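Local coordinates for Amuc_1102 (PDB 7DSZ), which is of unproven function but adopts an immunoglobulin-like fold related to archaeal type IV pilus proteins, which hints at a role in pilus-like assemblies, at residues 79-83 with 133-137; 56-60 with 74-78; 136-140 with 158-162. All coordinates share one frame. Residue numbers count along the deposited sequence, not the author numbering.

Interaction 1 of 3, residues 79-83 with 133-137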
loop_
_atom_site.group_PDB
_atom_site.type_symbol
_atom_site.label_atom_id
_atom_site.label_comp_id
_atom_site.label_asym_id
_atom_site.label_seq_id
_atom_site.Cartn_x
_atom_site.Cartn_y
_atom_site.Cartn_z
ATOM N N TYR C 79 9.176 -17.995 -8.793
ATOM C CA TYR C 79 9.526 -17.936 -10.210
ATOM C C TYR C 79 8.420 -18.615 -10.990
ATOM O O TYR C 79 8.125 -19.793 -10.750
ATOM C CB TYR C 79 10.856 -18.644 -10.501
ATOM C CG TYR C 79 12.013 -18.168 -9.660
ATOM C CD1 TYR C 79 12.275 -18.752 -8.426
ATOM C CD2 TYR C 79 12.853 -17.157 -10.102
ATOM C CE1 TYR C 79 13.332 -18.337 -7.649
ATOM C CE2 TYR C 79 13.921 -16.729 -9.328
ATOM C CZ TYR C 79 14.151 -17.327 -8.098
ATOM O OH TYR C 79 15.206 -16.924 -7.307
ATOM N N ILE C 80 7.830 -17.895 -11.937
ATOM C CA ILE C 80 6.746 -18.420 -12.750
ATOM C C ILE C 80 7.061 -18.120 -14.210
ATOM O O ILE C 80 7.406 -16.987 -14.559
ATOM C CB ILE C 80 5.385 -17.829 -12.331
ATOM C CG1 ILE C 80 5.007 -18.350 -10.934
ATOM C CG2 ILE C 80 4.305 -18.180 -13.356
ATOM C CD1 ILE C 80 3.951 -17.525 -10.197
ATOM N N ALA C 81 6.947 -19.146 -15.055
ATOM C CA ALA C 81 7.241 -19.027 -16.478
ATOM C C ALA C 81 5.977 -19.263 -17.289
ATOM O O ALA C 81 5.254 -20.244 -17.063
ATOM C CB ALA C 81 8.347 -20.014 -16.890
ATOM N N VAL C 82 5.706 -18.349 -18.225
ATOM C CA VAL C 82 4.577 -18.440 -19.139
ATOM C C VAL C 82 5.080 -18.108 -20.541
ATOM O O VAL C 82 6.131 -17.488 -20.719
ATOM C CB VAL C 82 3.411 -17.490 -18.745
ATOM C CG1 VAL C 82 2.963 -17.756 -17.310
ATOM C CG2 VAL C 82 3.834 -16.025 -18.898
ATOM N N VAL C 83 4.306 -18.528 -21.541
ATOM C CA VAL C 83 4.610 -18.153 -22.919
ATOM C C VAL C 83 4.279 -16.682 -23.122
ATOM O O VAL C 83 3.184 -16.228 -22.762
ATOM C CB VAL C 83 3.822 -19.028 -23.903
ATOM C CG1 VAL C 83 4.055 -18.550 -25.337
ATOM C CG2 VAL C 83 4.204 -20.502 -23.745
ATOM N N TRP C 133 -1.392 -22.776 -18.929
ATOM C CA TRP C 133 -0.648 -21.583 -19.291
ATOM C C TRP C 133 0.563 -21.347 -18.403
ATOM O O TRP C 133 1.441 -20.569 -18.776
ATOM C CB TRP C 133 -1.570 -20.362 -19.281
ATOM C CG TRP C 133 -2.318 -20.094 -17.997
ATOM C CD1 TRP C 133 -3.547 -20.585 -17.637
ATOM C CD2 TRP C 133 -1.915 -19.209 -16.941
ATOM N NE1 TRP C 133 -3.921 -20.072 -16.411
ATOM C CE2 TRP C 133 -2.936 -19.227 -15.964
ATOM C CE3 TRP C 133 -0.789 -18.406 -16.727
ATOM C CZ2 TRP C 133 -2.861 -18.469 -14.785
ATOM C CZ3 TRP C 133 -0.713 -17.661 -15.563
ATOM C CH2 TRP C 133 -1.737 -17.710 -14.597
ATOM N N VAL C 134 0.647 -22.008 -17.254
ATOM C CA VAL C 134 1.838 -21.945 -16.414
ATOM C C VAL C 134 2.793 -23.041 -16.878
ATOM O O VAL C 134 2.529 -24.228 -16.675
ATOM C CB VAL C 134 1.490 -22.111 -14.931
ATOM C CG1 VAL C 134 2.754 -21.983 -14.088
ATOM C CG2 VAL C 134 0.435 -21.093 -14.505
ATOM N N LYS C 135 3.917 -22.650 -17.472
ATOM C CA LYS C 135 4.846 -23.622 -18.040
ATOM C C LYS C 135 5.828 -24.161 -17.007
ATOM O O LYS C 135 6.045 -25.374 -16.933
ATOM C CB LYS C 135 5.600 -22.993 -19.217
ATOM C CG LYS C 135 4.682 -22.641 -20.382
ATOM C CD LYS C 135 3.688 -23.769 -20.652
ATOM C CE LYS C 135 2.799 -23.435 -21.842
ATOM N NZ LYS C 135 1.727 -24.443 -22.054
ATOM N N TYR C 136 6.428 -23.279 -16.212
ATOM C CA TYR C 136 7.340 -23.679 -15.149
ATOM C C TYR C 136 7.021 -22.916 -13.870
ATOM O O TYR C 136 6.542 -21.778 -13.916
ATOM C CB TYR C 136 8.776 -23.400 -15.518
ATOM C CG TYR C 136 9.211 -24.059 -16.806
ATOM C CD1 TYR C 136 9.315 -25.433 -16.892
ATOM C CD2 TYR C 136 9.509 -23.304 -17.931
ATOM C CE1 TYR C 136 9.716 -26.052 -18.059
ATOM C CE2 TYR C 136 9.917 -23.915 -19.114
ATOM C CZ TYR C 136 10.015 -25.291 -19.163
ATOM O OH TYR C 136 10.411 -25.918 -20.317
ATOM N N GLN C 137 7.310 -23.554 -12.731
ATOM C CA GLN C 137 7.144 -22.950 -11.412
ATOM C C GLN C 137 8.350 -23.276 -10.542
ATOM O O GLN C 137 8.939 -24.355 -10.648
ATOM C CB GLN C 137 5.892 -23.458 -10.672
ATOM C CG GLN C 137 4.611 -23.275 -11.432
ATOM C CD GLN C 137 3.381 -23.663 -10.631
ATOM O OE1 GLN C 137 2.325 -23.048 -10.770
ATOM N NE2 GLN C 137 3.502 -24.710 -9.814
HETATM O O HOH W 1 1.729 -19.836 -21.175
#
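Strand 79-83 and the beginning of strand 134-143 run antiparallel, their axes 4.7 Å apart at closest approach and 156° between directions. At Trp133, just ahead of the paired region, the carbonyl O lies 4.5 Å from Val83 N, too far for a direct bond; a water closes the gap, accepting from Val83 N at 2.9 Å and donating to Trp133 O at 2.5 Å. The Trp133 indole turns its edge to Val82, Trp133 CE3 to Val82 CG1 at 3.9 Å, and also meets Val120 and Ile123 of helix 117-124. Val134 CG1 follows with a looser apolar contact to Ile80 CG2, 4.2 Å. Lys135 N donates to Ala81 O at 2.8 Å, while Lys135 CE touches Val83 CG2 at 3.8 Å; its ammonium group turns back to Lys132 O. Tyr136 N also reaches Ala81 O, weakly at 3.4 Å, and Tyr136 O accepts from Ala81 N at 2.9 Å with an N-H...O angle of 166°. Ala81 CB sits at the edge of the tyrosine ring, 3.6 Å from Tyr136 CD2. At Gln137 regular pairing with Ile80 holds, CA to CA 4.7 Å, and Gln137 CA makes a CH...O contact with Tyr79 O at 3.4 Å. Two consecutive residues, Lys135 and Tyr136, thus face the single residue Ala81, and the helical backbone of Lys135 (phi/psi -86/-47°) fits: this is a classic beta bulge between two antiparallel strands of the mixed sheet.

Interaction 2 of 3, residues 56-60 with 74-78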
loop_
_atom_site.group_PDB
_atom_site.type_symbol
_atom_site.label_atom_id
_atom_site.label_comp_id
_atom_site.label_asym_id
_atom_site.label_seq_id
_atom_site.Cartn_x
_atom_site.Cartn_y
_atom_site.Cartn_z
ATOM N N ILE C 56 1.469 -22.271 -1.804
ATOM C CA ILE C 56 2.364 -23.352 -1.420
ATOM C C ILE C 56 2.300 -23.607 0.082
ATOM O O ILE C 56 2.597 -22.710 0.879
ATOM C CB ILE C 56 3.819 -23.122 -1.881
ATOM C CG1 ILE C 56 4.691 -24.336 -1.533
ATOM C CG2 ILE C 56 4.423 -21.811 -1.350
ATOM C CD1 ILE C 56 5.974 -24.401 -2.402
ATOM N N PRO C 57 1.883 -24.794 0.515
ATOM C CA PRO C 57 1.923 -25.121 1.941
ATOM C C PRO C 57 3.349 -25.308 2.411
ATOM O O PRO C 57 4.204 -25.797 1.672
ATOM C CB PRO C 57 1.171 -26.459 2.035
ATOM C CG PRO C 57 0.565 -26.710 0.701
ATOM C CD PRO C 57 1.398 -25.914 -0.305
ATOM N N PHE C 58 3.595 -24.941 3.669
ATOM C CA PHE C 58 4.907 -25.208 4.244
ATOM C C PHE C 58 4.823 -25.274 5.762
ATOM O O PHE C 58 3.852 -24.829 6.372
ATOM C CB PHE C 58 5.943 -24.170 3.798
ATOM C CG PHE C 58 5.804 -22.812 4.444
ATOM C CD1 PHE C 58 4.974 -21.849 3.897
ATOM C CD2 PHE C 58 6.565 -22.479 5.546
ATOM C CE1 PHE C 58 4.893 -20.584 4.460
ATOM C CE2 PHE C 58 6.490 -21.217 6.115
ATOM C CZ PHE C 58 5.646 -20.268 5.580
ATOM N N LYS C 59 5.865 -25.867 6.357
ATOM C CA LYS C 59 6.013 -25.947 7.804
ATOM C C LYS C 59 7.484 -25.723 8.130
ATOM O O LYS C 59 8.359 -26.135 7.364
ATOM C CB LYS C 59 5.527 -27.307 8.350
ATOM C CG LYS C 59 5.715 -27.464 9.853
ATOM C CD LYS C 59 5.313 -28.868 10.311
ATOM C CE LYS C 59 3.856 -28.913 10.691
ATOM N NZ LYS C 59 3.517 -30.167 11.452
ATOM N N VAL C 60 7.751 -25.050 9.248
ATOM C CA VAL C 60 9.103 -24.699 9.676
ATOM C C VAL C 60 9.471 -25.517 10.906
ATOM O O VAL C 60 8.640 -25.712 11.796
ATOM C CB VAL C 60 9.219 -23.198 10.008
ATOM C CG1 VAL C 60 10.668 -22.820 10.316
ATOM C CG2 VAL C 60 8.658 -22.359 8.875
ATOM N N LEU C 74 11.291 -15.170 6.958
ATOM C CA LEU C 74 11.690 -16.069 5.882
ATOM C C LEU C 74 11.430 -15.333 4.585
ATOM O O LEU C 74 10.382 -14.692 4.440
ATOM C CB LEU C 74 10.866 -17.362 5.857
ATOM C CG LEU C 74 11.105 -18.478 6.843
ATOM C CD1 LEU C 74 10.108 -19.583 6.553
ATOM C CD2 LEU C 74 12.559 -18.973 6.670
ATOM N N THR C 75 12.344 -15.444 3.633
ATOM C CA THR C 75 12.133 -14.840 2.323
ATOM C C THR C 75 11.765 -15.923 1.319
ATOM O O THR C 75 12.496 -16.906 1.160
ATOM C CB THR C 75 13.376 -14.069 1.876
ATOM O OG1 THR C 75 13.568 -12.956 2.756
ATOM C CG2 THR C 75 13.198 -13.545 0.458
ATOM N N PHE C 76 10.615 -15.766 0.676
ATOM C CA PHE C 76 10.167 -16.673 -0.372
ATOM C C PHE C 76 10.401 -16.008 -1.717
ATOM O O PHE C 76 9.931 -14.894 -1.940
ATOM C CB PHE C 76 8.678 -16.996 -0.222
ATOM C CG PHE C 76 8.389 -18.079 0.768
ATOM C CD1 PHE C 76 8.671 -17.894 2.116
ATOM C CD2 PHE C 76 7.835 -19.280 0.357
ATOM C CE1 PHE C 76 8.399 -18.896 3.043
ATOM C CE2 PHE C 76 7.563 -20.295 1.282
ATOM C CZ PHE C 76 7.859 -20.092 2.634
ATOM N N LYS C 77 11.099 -16.695 -2.617
ATOM C CA LYS C 77 11.295 -16.207 -3.977
ATOM C C LYS C 77 10.477 -17.084 -4.913
ATOM O O LYS C 77 10.652 -18.308 -4.935
ATOM C CB LYS C 77 12.777 -16.214 -4.350
ATOM C CG LYS C 77 13.593 -15.269 -3.499
ATOM C CD LYS C 77 15.092 -15.369 -3.803
ATOM C CE LYS C 77 15.864 -14.221 -3.128
ATOM N NZ LYS C 77 17.335 -14.329 -3.384
ATOM N N PHE C 78 9.546 -16.464 -5.636
ATOM C CA PHE C 78 8.677 -17.169 -6.565
ATOM C C PHE C 78 9.144 -16.927 -7.995
ATOM O O PHE C 78 9.434 -15.789 -8.366
ATOM C CB PHE C 78 7.234 -16.690 -6.441
ATOM C CG PHE C 78 6.595 -16.992 -5.111
ATOM C CD1 PHE C 78 6.815 -16.147 -4.030
ATOM C CD2 PHE C 78 5.772 -18.091 -4.954
ATOM C CE1 PHE C 78 6.215 -16.398 -2.804
ATOM C CE2 PHE C 78 5.162 -18.363 -3.731
ATOM C CZ PHE C 78 5.379 -17.510 -2.660
#
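No hydrogen bond joins these two strands, and the axis separation of 11.7 Å shows why: they belong to different sheets, and only side chains bridge the space between them. The aromatic component is the pair Phe58 and Phe76. Their ring centroids are 4.8 Å apart with planes at 50°, and the edge of Phe76 is directed at the face of Phe58, Phe76 CZ coming within 3.5 Å of Phe58 CE1, an edge-to-face geometry that is tilted rather than perpendicular. Aliphatic-to-aromatic packing extends the contact both ways along the strands. Ile56 CG2 reaches Phe76 CE2 at 4.4 Å and Phe78 CE2 at 4.3 Å, whereas Leu74 CD1 approaches Phe58 CE2 at 4.0 Å. Purely aliphatic packing is supplied by Val60 CG2 and Leu74 CD1, 3.9 Å apart. All six participants are buried. Nearby, Tyr100 meets Phe76 edge-to-face, and Val139 packs against both Phe76 and Phe78, so the neighbouring strands of the second sheet contribute to the same interior. Two sheets facing each other across a hydrophobic core, here with strand directions 153° apart, form the beta sandwich of an immunoglobulin-like fold.

Interaction 3 of 3, residues 136-140 with 158-162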
loop_
_atom_site.group_PDB
_atom_site.type_symbol
_atom_site.label_atom_id
_atom_site.label_comp_id
_atom_site.label_asym_id
_atom_site.label_seq_id
_atom_site.Cartn_x
_atom_site.Cartn_y
_atom_site.Cartn_z
ATOM N N TYR C 136 6.428 -23.279 -16.212
ATOM C CA TYR C 136 7.340 -23.679 -15.149
ATOM C C TYR C 136 7.021 -22.916 -13.870
ATOM O O TYR C 136 6.542 -21.778 -13.916
ATOM C CB TYR C 136 8.776 -23.400 -15.518
ATOM C CG TYR C 136 9.211 -24.059 -16.806
ATOM C CD1 TYR C 136 9.315 -25.433 -16.892
ATOM C CD2 TYR C 136 9.509 -23.304 -17.931
ATOM C CE1 TYR C 136 9.716 -26.052 -18.059
ATOM C CE2 TYR C 136 9.917 -23.915 -19.114
ATOM C CZ TYR C 136 10.015 -25.291 -19.163
ATOM O OH TYR C 136 10.411 -25.918 -20.317
ATOM N N GLN C 137 7.310 -23.554 -12.731
ATOM C CA GLN C 137 7.144 -22.950 -11.412
ATOM C C GLN C 137 8.350 -23.276 -10.542
ATOM O O GLN C 137 8.939 -24.355 -10.648
ATOM C CB GLN C 137 5.892 -23.458 -10.672
ATOM C CG GLN C 137 4.611 -23.275 -11.432
ATOM C CD GLN C 137 3.381 -23.663 -10.631
ATOM O OE1 GLN C 137 2.325 -23.048 -10.770
ATOM N NE2 GLN C 137 3.502 -24.710 -9.814
ATOM N N GLY C 138 8.697 -22.350 -9.655
ATOM C CA GLY C 138 9.724 -22.619 -8.668
ATOM C C GLY C 138 9.547 -21.726 -7.461
ATOM O O GLY C 138 9.072 -20.590 -7.575
ATOM N N VAL C 139 9.924 -22.247 -6.294
ATOM C CA VAL C 139 9.920 -21.482 -5.053
ATOM C C VAL C 139 11.216 -21.763 -4.310
ATOM O O VAL C 139 11.552 -22.926 -4.074
ATOM C CB VAL C 139 8.717 -21.836 -4.158
ATOM C CG1 VAL C 139 8.786 -21.055 -2.845
ATOM C CG2 VAL C 139 7.398 -21.559 -4.897
ATOM N N VAL C 140 11.931 -20.710 -3.939
ATOM C CA VAL C 140 13.153 -20.808 -3.142
ATOM C C VAL C 140 12.934 -20.060 -1.836
ATOM O O VAL C 140 12.511 -18.902 -1.849
ATOM C CB VAL C 140 14.368 -20.239 -3.896
ATOM C CG1 VAL C 140 15.621 -20.264 -2.995
ATOM C CG2 VAL C 140 14.606 -21.025 -5.191
ATOM N N MET C 158 16.641 -29.693 -15.496
ATOM C CA MET C 158 15.729 -28.565 -15.587
ATOM C C MET C 158 15.172 -28.140 -14.233
ATOM O O MET C 158 14.301 -27.259 -14.187
ATOM C CB MET C 158 14.588 -28.910 -16.541
ATOM C CG MET C 158 15.008 -28.878 -17.990
ATOM S SD MET C 158 15.239 -27.171 -18.516
ATOM C CE MET C 158 13.535 -26.620 -18.579
ATOM N N GLU C 159 15.657 -28.736 -13.137
ATOM C CA GLU C 159 15.070 -28.466 -11.828
ATOM C C GLU C 159 15.163 -26.990 -11.474
ATOM O O GLU C 159 14.161 -26.367 -11.120
ATOM C CB GLU C 159 15.740 -29.305 -10.741
ATOM C CG GLU C 159 15.056 -29.135 -9.385
ATOM C CD GLU C 159 15.995 -29.338 -8.212
ATOM O OE1 GLU C 159 17.131 -29.814 -8.431
ATOM O OE2 GLU C 159 15.598 -29.012 -7.072
ATOM N N LYS C 160 16.358 -26.416 -11.548
ATOM C CA LYS C 160 16.537 -24.999 -11.242
ATOM C C LYS C 160 16.484 -24.176 -12.531
ATOM O O LYS C 160 17.401 -23.433 -12.884
ATOM C CB LYS C 160 17.838 -24.777 -10.484
ATOM C CG LYS C 160 17.883 -25.420 -9.106
ATOM C CD LYS C 160 19.161 -25.024 -8.381
ATOM C CE LYS C 160 19.338 -25.796 -7.077
ATOM N NZ LYS C 160 20.666 -25.514 -6.447
ATOM N N TRP C 161 15.349 -24.313 -13.220
ATOM C CA TRP C 161 15.166 -23.690 -14.526
ATOM C C TRP C 161 15.294 -22.173 -14.477
ATOM O O TRP C 161 15.599 -21.564 -15.507
ATOM C CB TRP C 161 13.803 -24.087 -15.106
ATOM C CG TRP C 161 12.631 -23.652 -14.238
ATOM C CD1 TRP C 161 11.981 -24.394 -13.291
ATOM C CD2 TRP C 161 11.997 -22.369 -14.249
ATOM N NE1 TRP C 161 10.975 -23.645 -12.713
ATOM C CE2 TRP C 161 10.968 -22.398 -13.284
ATOM C CE3 TRP C 161 12.204 -21.192 -14.979
ATOM C CZ2 TRP C 161 10.143 -21.286 -13.030
ATOM C CZ3 TRP C 161 11.383 -20.094 -14.730
ATOM C CH2 TRP C 161 10.366 -20.152 -13.766
ATOM N N TRP C 162 15.086 -21.549 -13.307
ATOM C CA TRP C 162 15.210 -20.096 -13.199
ATOM C C TRP C 162 16.657 -19.619 -13.206
ATOM O O TRP C 162 16.893 -18.407 -13.206
ATOM C CB TRP C 162 14.519 -19.596 -11.920
ATOM C CG TRP C 162 14.990 -20.294 -10.665
ATOM C CD1 TRP C 162 16.003 -19.908 -9.834
ATOM C CD2 TRP C 162 14.450 -21.497 -10.107
ATOM N NE1 TRP C 162 16.132 -20.810 -8.794
ATOM C CE2 TRP C 162 15.186 -21.788 -8.939
ATOM C CE3 TRP C 162 13.419 -22.362 -10.491
ATOM C CZ2 TRP C 162 14.922 -22.907 -8.148
ATOM C CZ3 TRP C 162 13.143 -23.467 -9.700
ATOM C CH2 TRP C 162 13.900 -23.730 -8.541
#
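Two consecutive tryptophans form the apolar centre, both with CA-to-CB bonds directed at strand 136-140. Trp161 presents an indole face to Tyr136: the CB of Tyr136 stands 3.5 Å from the centroid of the five-membered ring and 22° off its normal, a CH-pi contact, with Tyr136 CB to Trp161 CE2 at 3.3 Å. The Tyr136 ring and the five-membered ring of Trp161 meet obliquely, centroids 5.1 Å apart and planes at 33°. Trp162 covers the next part of the strand. Trp162 CZ2 lies 3.5 Å from Val140 CG2, and Trp162 CZ3 is 3.7 Å from Gly138 CA. That close approach depends on the bare backbone of Gly138, since an ideal CB there would fall 2.3 Å from Trp162 CZ3 and clash. The indole of Trp162 also stacks with Tyr79 of the adjoining strand. Farther out, Met158 CE, a methyl group, packs against the phenol of Tyr136, 3.8 Å from Tyr136 CZ and 3.6 Å from Tyr136 OH. The polar edge consists of one direct bond: Trp161 NE1 donates to Gln137 O at 3.0 Å with an N-H...O angle of 171°, which is almost linear. Gln137 itself directs its CB away from the loop, and its amide NE2 bonds to Tyr151 OH and Leu26 O. Immediately before Trp161, an inverse gamma turn centred on Lys160 reverses the chain. The chemistry therefore implies that the loop adheres mainly through indole surface, with one near-linear N-H...O bond that probably helps to set the position of Trp161 against the strand.

Strand 70-83 and its neighbour 134-143 tie the three contacts together. Interactions 1 and 3, with centres about 9 Å apart, share Tyr136 and Gln137: pairing with 79-83 and cover by the 158-162 loop fall on the same piece of strand. Tyr79 O probably accepts a hydrogen bond from Gly138 N at 2.8 Å, and Ala81 CB touches Trp161 CH2 at 3.7 Å. Interaction 2, centred about 18 Å from interaction 1 and about 14 Å from interaction 3, lies on the inner side of this sheet: Phe76 CD2 meets Val139 CG1 at 3.8 Å. Backbone pairing of strands 70-83 and 134-143 continues here, Lys77 N lying 2.7 Å from Val140 O, a probable hydrogen bond.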